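Local coordinates for hemolysin-related protein (Vibrio cholerae serotype O1, PDB 6MLT) that is a secreted matrix protein of the bacterial biofilm that binds calcium and probably anchors the biofilm to surfaces through a carbohydrate-binding beta-prism domain, at residues 352-364 with 388-402. Sequence-based numbering, arbitrary orientation.
Sequences VRAIDVTYGKNKY and KDSAFTSTTVRYDIP
Strands 352-359 and 394-400 run antiparallel, their axes 4.6 Å apart at closest approach, as neighbours in a four-stranded sheet of the beta-prism lectin domain, with 394-400 outermost. Paired backbone bonds join Ile355 to Tyr399, Val357 to Val397 and Tyr359 to Thr395. The same three pairs put their side chains on one face, where the branched aliphatic Ile355, Val357 and Val397 suit the prism interior. Ile401, just after the strand, packs on Ile355, CD1 to CD1 at 3.8 Å; Ile355 CD1 also meets the edge of the Tyr399 ring, and Phe431 and Val433 of strand 428-435 pack against this layer. Nearer the corner, a chi1 of 58° lays the Tyr359 ring beside Thr395, whose CB sits over one face, offset toward the rim, in a CH-pi contact 4.1 Å from the centroid. At the corner itself Gly360 fits because a CB would collide with Thr393 O and Ser394 CA.

The other face carries polar pairs, suited to an outer strand whose Thr396 and Arg398 are solvent-exposed. Arg398 grips Asp356 side-on: NE reaches OD1 at 2.9 Å in a nearly straight bond (175°), while NH2 takes the syn lone pair of OD2 at 3.0 Å. Two bonds restrict rotation of both groups; the small Ala354 CB sits over one guanidinium face. Next along, Thr358 OG1 and Thr396 OG1 share a hydrogen bond of 2.9 Å, and Lys388 NZ also donates to Thr396 OG1. Beyond the corner, Lys361 N donates to Thr393 O and Phe392 N to Lys361 O. There the long chain of Lys363, extended beyond CG, lets NZ donate a hydrogen bond to Asp389 O at 2.9 Å.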
# COMPACT_ATOMS: atom_id res chain seq x y z
N VAL A 352 -24.55 18.02 1.74
CA VAL A 352 -25.79 18.45 2.37
C VAL A 352 -25.49 19.25 3.63
O VAL A 352 -24.72 18.82 4.50
CB VAL A 352 -26.67 17.23 2.69
CG1 VAL A 352 -27.92 17.66 3.48
CG2 VAL A 352 -27.07 16.52 1.41
N ARG A 353 -26.11 20.43 3.73
CA ARG A 353 -26.01 21.25 4.93
C ARG A 353 -27.33 21.42 5.66
O ARG A 353 -27.33 21.83 6.82
CB ARG A 353 -25.45 22.64 4.59
CG ARG A 353 -24.09 22.62 3.90
CD ARG A 353 -23.09 21.73 4.62
NE ARG A 353 -23.06 21.94 6.07
CZ ARG A 353 -22.51 21.11 6.94
NH1 ARG A 353 -21.94 19.99 6.52
NH2 ARG A 353 -22.54 21.38 8.24
N ALA A 354 -28.46 21.11 5.02
CA ALA A 354 -29.75 21.18 5.67
C ALA A 354 -30.74 20.38 4.85
O ALA A 354 -30.55 20.17 3.64
CB ALA A 354 -30.24 22.63 5.81
N ILE A 355 -31.79 19.90 5.51
CA ILE A 355 -32.89 19.21 4.86
C ILE A 355 -34.19 19.77 5.41
O ILE A 355 -34.36 19.88 6.62
CB ILE A 355 -32.85 17.69 5.09
CG1 ILE A 355 -31.45 17.13 4.88
CG2 ILE A 355 -33.84 17.00 4.17
CD1 ILE A 355 -30.72 16.85 6.16
N ASP A 356 -35.10 20.15 4.50
CA ASP A 356 -36.47 20.47 4.85
C ASP A 356 -37.34 19.26 4.54
O ASP A 356 -37.35 18.78 3.40
CB ASP A 356 -36.96 21.70 4.07
CG ASP A 356 -36.17 22.95 4.41
OD1 ASP A 356 -36.14 23.33 5.59
OD2 ASP A 356 -35.58 23.55 3.49
N VAL A 357 -38.06 18.77 5.54
CA VAL A 357 -38.91 17.59 5.41
C VAL A 357 -40.36 18.04 5.54
O VAL A 357 -40.73 18.68 6.53
CB VAL A 357 -38.58 16.53 6.47
CG1 VAL A 357 -39.48 15.30 6.29
CG2 VAL A 357 -37.13 16.14 6.38
N THR A 358 -41.17 17.68 4.55
CA THR A 358 -42.61 17.92 4.58
C THR A 358 -43.29 16.57 4.73
O THR A 358 -43.10 15.67 3.90
CB THR A 358 -43.08 18.62 3.30
OG1 THR A 358 -42.42 19.88 3.18
CG2 THR A 358 -44.59 18.85 3.34
N TYR A 359 -44.06 16.42 5.81
CA TYR A 359 -44.78 15.18 6.08
C TYR A 359 -46.22 15.50 6.43
O TYR A 359 -46.53 16.55 7.00
CB TYR A 359 -44.11 14.37 7.20
CG TYR A 359 -43.98 15.09 8.52
CD1 TYR A 359 -42.87 15.90 8.79
CD2 TYR A 359 -44.95 14.97 9.50
CE1 TYR A 359 -42.75 16.56 10.00
CE2 TYR A 359 -44.84 15.63 10.71
CZ TYR A 359 -43.74 16.42 10.96
OH TYR A 359 -43.63 17.07 12.16
N GLY A 360 -47.11 14.57 6.09
CA GLY A 360 -48.52 14.77 6.37
C GLY A 360 -49.37 13.79 5.58
O GLY A 360 -48.90 12.72 5.18
N LYS A 361 -50.61 14.18 5.36
CA LYS A 361 -51.59 13.32 4.71
C LYS A 361 -51.48 13.48 3.20
O LYS A 361 -51.65 14.58 2.66
CB LYS A 361 -53.00 13.65 5.18
CG LYS A 361 -54.05 12.67 4.70
CD LYS A 361 -55.41 13.02 5.28
CE LYS A 361 -56.24 11.79 5.56
NZ LYS A 361 -57.40 12.10 6.45
N ASN A 362 -51.20 12.36 2.53
CA ASN A 362 -51.13 12.28 1.07
C ASN A 362 -52.53 12.50 0.48
O ASN A 362 -53.46 11.76 0.81
CB ASN A 362 -50.57 10.91 0.69
CG ASN A 362 -50.53 10.65 -0.79
OD1 ASN A 362 -51.47 10.95 -1.51
ND2 ASN A 362 -49.44 10.04 -1.25
N LYS A 363 -52.67 13.49 -0.41
CA LYS A 363 -54.00 13.80 -0.93
C LYS A 363 -54.48 12.78 -1.95
O LYS A 363 -55.67 12.78 -2.27
CB LYS A 363 -54.01 15.19 -1.57
CG LYS A 363 -53.28 15.29 -2.91
CD LYS A 363 -53.35 16.72 -3.43
CE LYS A 363 -52.66 16.87 -4.78
NZ LYS A 363 -52.70 18.29 -5.25
N TYR A 364 -53.60 11.92 -2.46
CA TYR A 364 -53.99 10.92 -3.44
C TYR A 364 -54.49 9.64 -2.79
O TYR A 364 -55.45 9.03 -3.28
CB TYR A 364 -52.81 10.60 -4.36
CG TYR A 364 -52.13 11.81 -4.94
CD1 TYR A 364 -52.73 12.55 -5.95
CD2 TYR A 364 -50.89 12.20 -4.48
CE1 TYR A 364 -52.11 13.67 -6.47
CE2 TYR A 364 -50.25 13.31 -5.01
CZ TYR A 364 -50.87 14.04 -6.00
OH TYR A 364 -50.23 15.15 -6.52
N LYS A 388 -44.35 19.06 -2.18
CA LYS A 388 -45.24 19.64 -1.18
C LYS A 388 -46.68 19.70 -1.68
O LYS A 388 -47.62 19.73 -0.88
CB LYS A 388 -44.77 21.05 -0.82
CG LYS A 388 -43.57 21.10 0.11
CD LYS A 388 -43.09 22.53 0.30
CE LYS A 388 -42.83 22.86 1.77
NZ LYS A 388 -44.06 23.31 2.48
N ASP A 389 -46.87 19.76 -3.00
CA ASP A 389 -48.20 19.81 -3.59
C ASP A 389 -48.97 18.50 -3.44
O ASP A 389 -50.13 18.44 -3.84
CB ASP A 389 -48.11 20.18 -5.07
CG ASP A 389 -47.92 21.67 -5.30
OD1 ASP A 389 -48.26 22.46 -4.40
OD2 ASP A 389 -47.44 22.04 -6.39
N SER A 390 -48.35 17.45 -2.90
CA SER A 390 -49.05 16.20 -2.65
C SER A 390 -49.83 16.21 -1.34
O SER A 390 -50.46 15.20 -1.01
CB SER A 390 -48.04 15.05 -2.63
OG SER A 390 -47.39 14.97 -3.88
N ALA A 391 -49.80 17.31 -0.60
CA ALA A 391 -50.38 17.34 0.73
C ALA A 391 -51.86 17.68 0.69
O ALA A 391 -52.29 18.57 -0.05
CB ALA A 391 -49.65 18.37 1.60
N PHE A 392 -52.64 16.95 1.49
CA PHE A 392 -53.93 17.42 1.95
C PHE A 392 -53.76 18.28 3.20
O PHE A 392 -54.35 19.35 3.32
CB PHE A 392 -54.87 16.24 2.21
CG PHE A 392 -56.20 16.62 2.75
CD1 PHE A 392 -57.19 17.09 1.91
CD2 PHE A 392 -56.46 16.50 4.10
CE1 PHE A 392 -58.43 17.45 2.42
CE2 PHE A 392 -57.70 16.86 4.61
CZ PHE A 392 -58.68 17.34 3.76
N THR A 393 -52.94 17.80 4.14
CA THR A 393 -52.39 18.60 5.23
C THR A 393 -50.93 18.20 5.38
O THR A 393 -50.56 17.04 5.14
CB THR A 393 -53.11 18.37 6.56
OG1 THR A 393 -52.97 17.00 6.95
CG2 THR A 393 -54.58 18.71 6.46
N SER A 394 -50.09 19.15 5.80
CA SER A 394 -48.69 18.83 5.98
C SER A 394 -48.07 19.74 7.02
O SER A 394 -48.60 20.80 7.36
CB SER A 394 -47.91 18.92 4.66
OG SER A 394 -47.77 20.27 4.25
N THR A 395 -46.93 19.28 7.52
CA THR A 395 -46.02 20.02 8.37
C THR A 395 -44.66 20.04 7.68
O THR A 395 -44.25 19.03 7.10
CB THR A 395 -45.88 19.34 9.75
OG1 THR A 395 -47.17 19.21 10.35
CG2 THR A 395 -44.95 20.12 10.66
N THR A 396 -43.97 21.17 7.74
CA THR A 396 -42.61 21.27 7.21
C THR A 396 -41.67 21.63 8.35
O THR A 396 -41.97 22.52 9.15
CB THR A 396 -42.52 22.30 6.09
OG1 THR A 396 -43.36 21.90 5.00
CG2 THR A 396 -41.08 22.43 5.58
N VAL A 397 -40.54 20.92 8.42
CA VAL A 397 -39.53 21.13 9.46
C VAL A 397 -38.16 21.10 8.81
O VAL A 397 -37.94 20.40 7.82
CB VAL A 397 -39.62 20.06 10.57
CG1 VAL A 397 -38.49 20.23 11.60
CG2 VAL A 397 -40.97 20.12 11.27
N ARG A 398 -37.23 21.86 9.38
CA ARG A 398 -35.85 21.87 8.90
C ARG A 398 -34.93 21.23 9.93
O ARG A 398 -35.04 21.49 11.13
CB ARG A 398 -35.36 23.29 8.62
CG ARG A 398 -33.85 23.30 8.32
CD ARG A 398 -33.36 24.59 7.75
NE ARG A 398 -33.79 24.78 6.37
CZ ARG A 398 -33.19 25.60 5.51
NH1 ARG A 398 -32.12 26.29 5.89
NH2 ARG A 398 -33.65 25.71 4.28
N TYR A 399 -34.02 20.41 9.43
CA TYR A 399 -32.90 19.91 10.22
C TYR A 399 -31.62 20.46 9.61
O TYR A 399 -31.36 20.27 8.41
CB TYR A 399 -32.86 18.38 10.25
CG TYR A 399 -31.66 17.85 11.00
CD1 TYR A 399 -31.55 18.01 12.37
CD2 TYR A 399 -30.64 17.19 10.33
CE1 TYR A 399 -30.45 17.53 13.07
CE2 TYR A 399 -29.53 16.70 11.02
CZ TYR A 399 -29.45 16.88 12.39
OH TYR A 399 -28.36 16.41 13.08
N ASP A 400 -30.83 21.16 10.42
CA ASP A 400 -29.53 21.66 10.00
C ASP A 400 -28.46 20.64 10.37
O ASP A 400 -28.43 20.15 11.51
CB ASP A 400 -29.22 23.01 10.66
CG ASP A 400 -30.13 24.12 10.18
OD1 ASP A 400 -30.25 24.30 8.95
OD2 ASP A 400 -30.74 24.80 11.03
N ILE A 401 -27.60 20.31 9.42
CA ILE A 401 -26.43 19.49 9.70
C ILE A 401 -25.52 20.32 10.60
O ILE A 401 -25.17 21.45 10.24
CB ILE A 401 -25.70 19.06 8.42
CG1 ILE A 401 -26.68 18.40 7.44
CG2 ILE A 401 -24.55 18.11 8.75
CD1 ILE A 401 -27.40 17.18 8.00
N PRO A 402 -25.13 19.83 11.78
CA PRO A 402 -24.28 20.64 12.66
C PRO A 402 -22.98 21.04 11.98
O PRO A 402 -22.41 20.30 11.18
CB PRO A 402 -24.02 19.71 13.85
CG PRO A 402 -25.14 18.75 13.83
CD PRO A 402 -25.46 18.53 12.39
O HOH W 1 -48.43 16.84 9.26
O HOH W 2 -47.92 16.32 -6.27